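Local coordinates for flagellar basal body protein (Helicobacter pylori, PDB 5NPY) that probably serves as a structural building block of the hook of the bacterial flagellum, the short segment that joins the filament to the basal body, at residues A[87-92]-A[503-508]; A[272-277]-A[283-288]; A[369-374]-A[437-442]; A[421-424]-A[429-432]. One frame throughout, in Å; residues are numbered along the deposited sequence.

Contact 1 (A[87-92]-A[503-508]); sequences FHMAYQ and ARIGIL
Y91 and M89 of strand 87-93 face I507 and I505 of the 499-509 strand. The contact is sheet-on-sheet packing, probably within the beta-rich D1 region known from FlgE/F/G proteins. The CA atoms of facing residues lie 9.0 Å (Y91 and I507) and 10.0 Å (M89 and I505) apart, too far for backbone pairing, so the two segments meet through their side chains. Y91 can be followed outward. From CB, chi1 of -178° sets CG anti to the backbone N and points the ring at I507. CG, CD2 and CE2 all meet CD1 of I507, and the shortest of these approaches is CD2 to CD1 at 3.7 Å. This methyl sits over one ring face, toward the rim, as a CH-pi contact 18° off the ring normal. Further out, CZ and then OH pass to CG2 of the same isoleucine. The hydroxyl is hydrogen-bonded to the carbonyl O of K94, which ties down the far end of the ring. F97 and I557 fill in beside the isoleucines. M89 meets I505 tip to tip. The bend at chi3 (79°) turns its methyl over: SD of M89 lies 3.7 Å from CG1 of I505, and CE of M89 lies 3.6 Å from CD1 of I505.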
# COMPACT_ATOMS: atom_id res chain seq x y z
N PHE A 87 -6.98 -35.74 -7.96
CA PHE A 87 -6.39 -36.04 -6.66
C PHE A 87 -5.58 -37.34 -6.66
O PHE A 87 -5.28 -37.89 -5.59
CB PHE A 87 -7.47 -36.06 -5.58
CG PHE A 87 -8.03 -34.71 -5.28
CD1 PHE A 87 -7.32 -33.81 -4.49
CD2 PHE A 87 -9.25 -34.31 -5.79
CE1 PHE A 87 -7.82 -32.56 -4.21
CE2 PHE A 87 -9.76 -33.06 -5.52
CZ PHE A 87 -9.05 -32.17 -4.73
N HIS A 88 -5.22 -37.84 -7.83
CA HIS A 88 -4.31 -38.97 -7.87
C HIS A 88 -2.91 -38.51 -7.49
O HIS A 88 -2.44 -37.48 -7.98
CB HIS A 88 -4.33 -39.63 -9.25
CG HIS A 88 -5.62 -40.34 -9.54
ND1 HIS A 88 -5.95 -40.80 -10.79
CD2 HIS A 88 -6.65 -40.67 -8.73
CE1 HIS A 88 -7.14 -41.39 -10.74
NE2 HIS A 88 -7.58 -41.32 -9.50
N MET A 89 -2.26 -39.26 -6.60
CA MET A 89 -0.95 -38.86 -6.12
C MET A 89 -0.20 -40.10 -5.65
O MET A 89 -0.78 -41.17 -5.45
CB MET A 89 -1.05 -37.83 -4.99
CG MET A 89 -1.88 -38.29 -3.78
SD MET A 89 -2.08 -36.99 -2.55
CE MET A 89 -3.37 -36.01 -3.31
N ALA A 90 1.11 -39.93 -5.48
CA ALA A 90 1.99 -41.02 -5.05
C ALA A 90 3.00 -40.49 -4.04
O ALA A 90 3.52 -39.38 -4.19
CB ALA A 90 2.72 -41.66 -6.23
N TYR A 91 3.26 -41.29 -3.01
CA TYR A 91 4.18 -40.94 -1.94
C TYR A 91 5.47 -41.73 -2.11
O TYR A 91 5.44 -42.96 -2.23
CB TYR A 91 3.55 -41.24 -0.57
CG TYR A 91 4.42 -40.85 0.62
CD1 TYR A 91 4.85 -41.81 1.53
CD2 TYR A 91 4.82 -39.53 0.82
CE1 TYR A 91 5.64 -41.46 2.63
CE2 TYR A 91 5.61 -39.18 1.91
CZ TYR A 91 6.02 -40.15 2.81
OH TYR A 91 6.80 -39.80 3.89
N GLN A 92 6.60 -41.02 -2.15
CA GLN A 92 7.92 -41.63 -2.11
C GLN A 92 8.49 -41.51 -0.70
O GLN A 92 8.27 -40.50 -0.03
CB GLN A 92 8.88 -40.98 -3.09
CG GLN A 92 8.70 -41.35 -4.54
CD GLN A 92 9.85 -40.82 -5.38
OE1 GLN A 92 9.78 -40.81 -6.61
NE2 GLN A 92 10.91 -40.37 -4.71
N ALA A 503 -5.44 -26.91 2.32
CA ALA A 503 -5.30 -28.17 3.04
C ALA A 503 -3.91 -28.74 2.79
O ALA A 503 -3.12 -28.19 2.01
CB ALA A 503 -6.38 -29.17 2.62
N ARG A 504 -3.61 -29.85 3.47
CA ARG A 504 -2.49 -30.70 3.09
C ARG A 504 -2.85 -32.14 3.37
O ARG A 504 -3.66 -32.43 4.25
CB ARG A 504 -1.19 -30.35 3.82
CG ARG A 504 -1.09 -30.84 5.25
CD ARG A 504 0.18 -30.30 5.88
NE ARG A 504 1.37 -30.81 5.20
CZ ARG A 504 2.57 -30.26 5.27
NH1 ARG A 504 2.77 -29.15 5.97
NH2 ARG A 504 3.58 -30.80 4.62
N ILE A 505 -2.24 -33.04 2.60
CA ILE A 505 -2.50 -34.47 2.73
C ILE A 505 -1.82 -34.99 3.99
O ILE A 505 -0.63 -34.76 4.22
CB ILE A 505 -2.00 -35.23 1.49
CG1 ILE A 505 -2.62 -34.66 0.22
CG2 ILE A 505 -2.31 -36.72 1.61
CD1 ILE A 505 -4.11 -34.93 0.09
N GLY A 506 -2.59 -35.70 4.82
CA GLY A 506 -2.01 -36.37 5.97
C GLY A 506 -0.96 -37.39 5.54
O GLY A 506 -1.11 -38.10 4.54
N ILE A 507 0.14 -37.43 6.30
CA ILE A 507 1.20 -38.41 6.15
C ILE A 507 1.64 -38.81 7.55
O ILE A 507 1.87 -37.94 8.40
CB ILE A 507 2.40 -37.87 5.34
CG1 ILE A 507 2.02 -37.64 3.88
CG2 ILE A 507 3.57 -38.84 5.40
CD1 ILE A 507 1.96 -38.92 3.05
N LEU A 508 1.75 -40.11 7.80
CA LEU A 508 2.20 -40.61 9.09
C LEU A 508 3.21 -41.72 8.86
O LEU A 508 3.08 -42.52 7.93
CB LEU A 508 1.03 -41.14 9.95
CG LEU A 508 -0.03 -40.10 10.35
CD1 LEU A 508 -1.26 -40.80 10.85
CD2 LEU A 508 0.51 -39.15 11.41

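Contact 2 (A[272-277]-A[283-288]); sequences GENQFK and QKLLKE
Two flat groups, the ring of F276 and the amide of N274, meet the side chain of L285. CD2 of L285 comes to the F276 ring obliquely, 4.2 Å from CD1 of F276. The amide is approached by the other methyl: CD1 of L285 lies 3.7 Å from OD1 of N274. The side chains of N274 and L285 cross at about a right angle. Both methyls touch N274; CD1 is the one nearest its OD1, and CD2 the one nearest its carbonyl O, at 3.3 Å. L285 reaches this position with CG anti to its backbone N (chi1 -169°), which carries both methyls out from the helix. N274 has left-handed backbone angles (53/41) and forms the bend just before the short strand. Its ND2 is hydrogen-bonded to the carbonyl O of V263, which ties the amide to strand 260-266. L285 of the helix thus packs on the asparagine and, more loosely, on the phenylalanine. Strand 275-276 runs parallel to strand 260-266 at the border of a five-stranded mixed sheet. Helix 279-289 lies against this border, and F264 of strand 260-266 touches N274, F276 and L285.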
# COMPACT_ATOMS: atom_id res chain seq x y z
N GLY A 272 18.87 35.28 12.08
CA GLY A 272 19.47 36.29 11.22
C GLY A 272 18.64 37.55 11.05
O GLY A 272 17.70 37.84 11.81
N GLU A 273 18.99 38.29 10.00
CA GLU A 273 18.39 39.58 9.70
C GLU A 273 17.64 39.52 8.37
O GLU A 273 18.20 39.06 7.35
CB GLU A 273 19.47 40.67 9.65
CG GLU A 273 18.94 42.07 9.41
CD GLU A 273 20.06 43.06 9.11
OE1 GLU A 273 21.23 42.61 9.01
OE2 GLU A 273 19.77 44.27 8.96
N ASN A 274 16.39 39.98 8.39
CA ASN A 274 15.53 40.05 7.20
C ASN A 274 15.44 38.70 6.50
O ASN A 274 15.47 38.62 5.28
CB ASN A 274 16.01 41.14 6.23
CG ASN A 274 15.88 42.53 6.81
OD1 ASN A 274 15.16 42.72 7.79
ND2 ASN A 274 16.58 43.51 6.22
N GLN A 275 15.33 37.63 7.28
CA GLN A 275 15.20 36.30 6.71
C GLN A 275 13.73 35.97 6.45
O GLN A 275 12.84 36.42 7.16
CB GLN A 275 15.85 35.24 7.61
CG GLN A 275 17.35 35.46 7.77
CD GLN A 275 18.16 34.18 7.90
OE1 GLN A 275 17.63 33.09 8.16
NE2 GLN A 275 19.48 34.30 7.74
N PHE A 276 13.49 35.21 5.39
CA PHE A 276 12.15 34.80 5.02
C PHE A 276 12.22 33.40 4.46
O PHE A 276 13.27 32.96 3.97
CB PHE A 276 11.49 35.71 3.97
CG PHE A 276 12.21 35.70 2.63
CD1 PHE A 276 13.41 36.41 2.45
CD2 PHE A 276 11.68 34.99 1.54
CE1 PHE A 276 14.09 36.41 1.22
CE2 PHE A 276 12.35 34.99 0.28
CZ PHE A 276 13.56 35.70 0.13
N LYS A 277 11.09 32.71 4.53
CA LYS A 277 10.98 31.35 4.05
C LYS A 277 9.72 31.20 3.21
O LYS A 277 9.78 30.68 2.09
CB LYS A 277 10.95 30.38 5.22
CG LYS A 277 10.90 28.93 4.78
CD LYS A 277 11.48 28.06 5.83
CE LYS A 277 11.20 26.60 5.51
NZ LYS A 277 12.21 25.99 4.61
N GLN A 283 6.03 38.65 2.09
CA GLN A 283 5.05 39.72 2.00
C GLN A 283 5.20 40.70 3.16
O GLN A 283 5.32 41.92 2.96
CB GLN A 283 3.65 39.10 1.98
CG GLN A 283 2.51 40.09 1.93
CD GLN A 283 1.18 39.45 2.27
OE1 GLN A 283 0.94 39.05 3.41
NE2 GLN A 283 0.31 39.33 1.26
N LYS A 284 5.25 40.17 4.38
CA LYS A 284 5.40 40.99 5.58
C LYS A 284 6.69 41.78 5.56
O LYS A 284 6.71 42.97 5.89
CB LYS A 284 5.34 40.07 6.81
CG LYS A 284 5.19 40.77 8.14
CD LYS A 284 5.41 39.77 9.27
CE LYS A 284 5.14 40.40 10.62
NZ LYS A 284 6.12 39.93 11.64
N LEU A 285 7.79 41.14 5.16
CA LEU A 285 9.08 41.83 5.12
C LEU A 285 9.06 42.94 4.07
O LEU A 285 9.49 44.06 4.35
CB LEU A 285 10.17 40.80 4.83
CG LEU A 285 11.64 41.15 4.98
CD1 LEU A 285 11.94 41.68 6.39
CD2 LEU A 285 12.47 39.90 4.65
N LEU A 286 8.52 42.65 2.88
CA LEU A 286 8.41 43.66 1.84
C LEU A 286 7.48 44.81 2.23
O LEU A 286 7.70 45.95 1.82
CB LEU A 286 7.91 43.02 0.55
CG LEU A 286 7.73 43.94 -0.64
CD1 LEU A 286 9.09 44.38 -1.17
CD2 LEU A 286 6.93 43.20 -1.70
N LYS A 287 6.42 44.54 3.00
CA LYS A 287 5.49 45.61 3.35
C LYS A 287 6.10 46.57 4.37
O LYS A 287 5.92 47.78 4.26
CB LYS A 287 4.18 45.04 3.90
CG LYS A 287 3.15 46.11 4.26
CD LYS A 287 2.72 46.94 3.03
CE LYS A 287 1.44 47.75 3.31
NZ LYS A 287 1.01 48.62 2.18
N GLU A 288 6.82 46.04 5.36
CA GLU A 288 7.42 46.87 6.40
C GLU A 288 8.55 47.74 5.85
O GLU A 288 8.61 48.95 6.12
CB GLU A 288 7.90 45.98 7.54
CG GLU A 288 6.74 45.24 8.19
CD GLU A 288 7.18 44.27 9.27
OE1 GLU A 288 8.35 43.82 9.21
OE2 GLU A 288 6.36 43.96 10.16

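Contact 3 (A[369-374]-A[437-442]); sequences DKYLLQ and LDFKGN
A tight beta hairpin, formed by strands 435-439 and 442-447, packs here against strand 370-381 of another sheet. Its reversal is a type I' turn from F439 to N442, with K440 and G441 in the middle. Y371 meets two hairpin residues. F439 turns its edge to one face of the Y371 ring, an offset edge-to-face pair with the planes at 76° and the centroids 5.4 Å apart. The leading atom is CE2 of F439, 3.7 Å from CG of Y371. F439 reaches across because its CG stands anti to the backbone N (chi1 -177°). K440 crosses the tyrosine side chain at about a right angle and lies across its hydroxyl end. CD of K440 comes within 3.4 Å of CZ of Y371. The bend at chi3 then lets NZ of K440 donate a hydrogen bond to OH of Y371, at 2.8 Å. NZ also forms a salt bridge with D365, so the ammonium group has both a neutral and a charged partner. I413 and I404 touch Y371 and F439 and continue the apolar layer. The turn itself is braced by D438, whose OD1 accepts from the backbone N of G441 at 3.2 Å in an Asx motif. Further along the two strands L373 and L437 cross obliquely and pack tightly, with CD1 of L373 3.5 Å from CD1 of L437.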
# COMPACT_ATOMS: atom_id res chain seq x y z
N ASP A 369 -16.72 -5.02 -6.47
CA ASP A 369 -16.60 -4.01 -7.51
C ASP A 369 -15.45 -3.07 -7.21
O ASP A 369 -15.23 -2.66 -6.06
CB ASP A 369 -17.89 -3.19 -7.63
CG ASP A 369 -18.97 -3.92 -8.42
OD1 ASP A 369 -18.94 -3.88 -9.67
OD2 ASP A 369 -19.85 -4.53 -7.78
N LYS A 370 -14.74 -2.69 -8.26
CA LYS A 370 -13.55 -1.88 -8.12
C LYS A 370 -13.92 -0.41 -8.00
O LYS A 370 -14.73 0.11 -8.78
CB LYS A 370 -12.60 -2.12 -9.29
CG LYS A 370 -11.22 -1.49 -9.10
CD LYS A 370 -10.37 -1.66 -10.37
CE LYS A 370 -10.90 -0.80 -11.53
NZ LYS A 370 -10.34 -1.19 -12.86
N TYR A 371 -13.33 0.25 -7.01
CA TYR A 371 -13.28 1.70 -6.88
C TYR A 371 -11.82 2.12 -6.80
O TYR A 371 -10.92 1.29 -6.63
CB TYR A 371 -14.06 2.14 -5.63
CG TYR A 371 -15.55 2.01 -5.77
CD1 TYR A 371 -16.34 3.12 -6.04
CD2 TYR A 371 -16.18 0.78 -5.63
CE1 TYR A 371 -17.71 3.02 -6.16
CE2 TYR A 371 -17.56 0.66 -5.76
CZ TYR A 371 -18.32 1.79 -6.02
OH TYR A 371 -19.70 1.71 -6.15
N LEU A 372 -11.57 3.41 -6.96
CA LEU A 372 -10.21 3.92 -7.12
C LEU A 372 -9.87 4.90 -5.99
O LEU A 372 -10.41 6.01 -5.94
CB LEU A 372 -10.05 4.57 -8.49
CG LEU A 372 -10.22 3.67 -9.74
CD1 LEU A 372 -10.19 4.56 -10.99
CD2 LEU A 372 -9.16 2.55 -9.85
N LEU A 373 -8.97 4.50 -5.10
CA LEU A 373 -8.56 5.35 -3.98
C LEU A 373 -7.46 6.28 -4.49
O LEU A 373 -6.31 5.86 -4.70
CB LEU A 373 -8.14 4.51 -2.78
CG LEU A 373 -7.58 5.22 -1.53
CD1 LEU A 373 -8.31 6.49 -1.27
CD2 LEU A 373 -7.65 4.39 -0.28
N GLN A 374 -7.80 7.55 -4.73
CA GLN A 374 -6.88 8.48 -5.35
C GLN A 374 -6.33 9.46 -4.32
O GLN A 374 -6.98 9.79 -3.32
CB GLN A 374 -7.52 9.23 -6.50
CG GLN A 374 -7.89 8.29 -7.65
CD GLN A 374 -8.31 8.98 -8.93
OE1 GLN A 374 -8.36 10.20 -9.00
NE2 GLN A 374 -8.62 8.18 -9.94
N LEU A 437 -11.56 7.54 5.72
CA LEU A 437 -12.40 7.86 4.57
C LEU A 437 -13.72 7.15 4.74
O LEU A 437 -13.78 6.09 5.36
CB LEU A 437 -11.75 7.41 3.27
CG LEU A 437 -10.27 7.75 3.11
CD1 LEU A 437 -9.81 7.26 1.75
CD2 LEU A 437 -10.06 9.25 3.31
N ASP A 438 -14.76 7.70 4.14
CA ASP A 438 -16.05 7.03 4.05
C ASP A 438 -16.16 6.34 2.69
O ASP A 438 -16.23 7.00 1.65
CB ASP A 438 -17.20 8.01 4.26
CG ASP A 438 -18.54 7.31 4.26
OD1 ASP A 438 -19.16 7.22 3.17
OD2 ASP A 438 -18.93 6.80 5.34
N PHE A 439 -16.21 5.02 2.70
CA PHE A 439 -16.30 4.19 1.50
C PHE A 439 -17.71 3.60 1.39
O PHE A 439 -17.96 2.46 1.82
CB PHE A 439 -15.24 3.09 1.54
CG PHE A 439 -15.21 2.24 0.32
CD1 PHE A 439 -14.64 0.97 0.36
CD2 PHE A 439 -15.71 2.71 -0.88
CE1 PHE A 439 -14.59 0.20 -0.78
CE2 PHE A 439 -15.66 1.94 -2.03
CZ PHE A 439 -15.11 0.69 -1.98
N LYS A 440 -18.62 4.37 0.79
CA LYS A 440 -20.00 3.94 0.53
C LYS A 440 -20.71 3.51 1.82
O LYS A 440 -21.38 2.48 1.86
CB LYS A 440 -20.06 2.81 -0.50
CG LYS A 440 -20.06 3.30 -1.94
CD LYS A 440 -19.71 2.18 -2.91
CE LYS A 440 -20.76 1.10 -2.90
NZ LYS A 440 -20.56 0.11 -4.00
N GLY A 441 -20.53 4.29 2.88
CA GLY A 441 -21.08 3.93 4.17
C GLY A 441 -20.18 3.09 5.05
O GLY A 441 -20.56 2.80 6.20
N ASN A 442 -19.01 2.70 4.58
CA ASN A 442 -18.09 1.91 5.39
C ASN A 442 -16.85 2.74 5.71
O ASN A 442 -16.43 3.59 4.91
CB ASN A 442 -17.70 0.61 4.68
CG ASN A 442 -18.91 -0.26 4.36
OD1 ASN A 442 -19.41 -0.25 3.24
ND2 ASN A 442 -19.38 -1.00 5.34

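Contact 4 (A[421-424]-A[429-432]); sequences VGFD and KMKS
This is the end of a beta hairpin, in which the chain turns back after strand 411-423 and the short strand 430-431 pairs antiparallel with its last residues. G422 and K431 form a hydrogen-bonded pair. N of G422 donates to O of K431 at 2.9 Å, and N of K431 donates to O of G422 at 2.6 Å. The second bond is short, its exact length is doubtful, and its donor stands 38° out of the carbonyl plane. Nearer the turn, N of D424 donates to O of K429 at 3.0 Å, almost straight at the hydrogen (171°). F423 and M430 are the neighbouring non-hydrogen-bonded pair. There CA of M430 makes a CA-H...O contact with O of G422. The side chain of D424 helps to shape the connecting turn, since its OD2 is hydrogen-bonded to the backbone N of A426. Most of the apolar contact is made by M430. Its CG stands anti to the backbone N (chi1 -170°), which lays the chain against V421 and F423. CB of M430 lies 3.5 Å from CE2 of F423, and the two side chains pass at a slant. The chain then crosses V421 at about a right angle. The bend at chi3 brings the methyl against both neighbours. Its approach to CG1 of V421 is modelled too close to be trusted in detail. On the other neighbour, CE of M430 lies 3.7 Å from CZ of F423.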
# COMPACT_ATOMS: atom_id res chain seq x y z
N VAL A 421 1.52 15.74 5.53
CA VAL A 421 2.53 14.69 5.56
C VAL A 421 3.91 15.32 5.67
O VAL A 421 4.16 16.34 5.03
CB VAL A 421 2.39 13.85 4.27
CG1 VAL A 421 3.64 13.23 3.89
CG2 VAL A 421 1.28 12.86 4.41
N GLY A 422 4.78 14.74 6.53
CA GLY A 422 6.12 15.24 6.73
C GLY A 422 7.18 14.16 6.53
O GLY A 422 6.87 12.97 6.45
N PHE A 423 8.44 14.58 6.45
CA PHE A 423 9.54 13.63 6.27
C PHE A 423 10.66 13.89 7.27
O PHE A 423 11.09 15.02 7.45
CB PHE A 423 10.11 13.66 4.84
CG PHE A 423 9.19 13.06 3.84
CD1 PHE A 423 8.30 13.86 3.13
CD2 PHE A 423 9.14 11.69 3.65
CE1 PHE A 423 7.41 13.30 2.23
CE2 PHE A 423 8.25 11.13 2.75
CZ PHE A 423 7.40 11.94 2.03
N ASP A 424 11.16 12.81 7.88
CA ASP A 424 12.28 12.92 8.80
C ASP A 424 13.50 13.49 8.08
O ASP A 424 13.89 13.02 7.02
CB ASP A 424 12.57 11.54 9.39
CG ASP A 424 13.66 11.56 10.45
OD1 ASP A 424 13.36 11.23 11.61
OD2 ASP A 424 14.82 11.89 10.11
N LYS A 429 12.22 8.76 6.02
CA LYS A 429 10.92 8.11 6.21
C LYS A 429 9.83 9.14 6.43
O LYS A 429 10.06 10.18 7.06
CB LYS A 429 10.95 7.15 7.40
CG LYS A 429 12.08 6.10 7.37
CD LYS A 429 11.94 5.09 6.23
CE LYS A 429 12.94 3.96 6.38
NZ LYS A 429 13.00 3.08 5.18
N MET A 430 8.65 8.85 5.90
CA MET A 430 7.49 9.73 6.05
C MET A 430 6.96 9.74 7.49
O MET A 430 6.93 8.72 8.17
CB MET A 430 6.37 9.29 5.10
CG MET A 430 5.20 10.27 4.99
SD MET A 430 3.70 9.65 4.17
CE MET A 430 4.08 10.28 2.49
N LYS A 431 6.46 10.91 7.90
CA LYS A 431 5.86 11.17 9.21
C LYS A 431 4.41 11.59 9.00
O LYS A 431 4.15 12.70 8.53
CB LYS A 431 6.61 12.29 9.94
CG LYS A 431 7.98 11.96 10.51
CD LYS A 431 8.45 13.14 11.37
CE LYS A 431 9.44 12.75 12.45
NZ LYS A 431 8.78 12.18 13.66
N SER A 432 3.46 10.73 9.34
CA SER A 432 2.07 11.05 9.07
C SER A 432 1.18 10.15 9.91
O SER A 432 1.61 9.13 10.45
CB SER A 432 1.72 10.89 7.58
OG SER A 432 1.81 9.53 7.20

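How the contacts relate
Contact 1 closes the longest loop of the four, and the other three are nested inside it. It joins the start of the model to a strand far down the chain, and its centre lies 78 Å from that of contact 2, on the other side of the chain's centre. Contacts 3 and 4 are closer, about 25 Å between centres. Both involve the same eight-stranded antiparallel sheet, and strands 430-431 and 435-439 follow each other. Contact 4 lies inside the loop closed by contact 3. Contacts 2 and 4 come within about 11 Å at their nearest atoms. The bound tris-hydroxymethyl-methyl-ammonium lies about 8 Å from G422 of contact 4, and I420 of its pocket directly precedes V421.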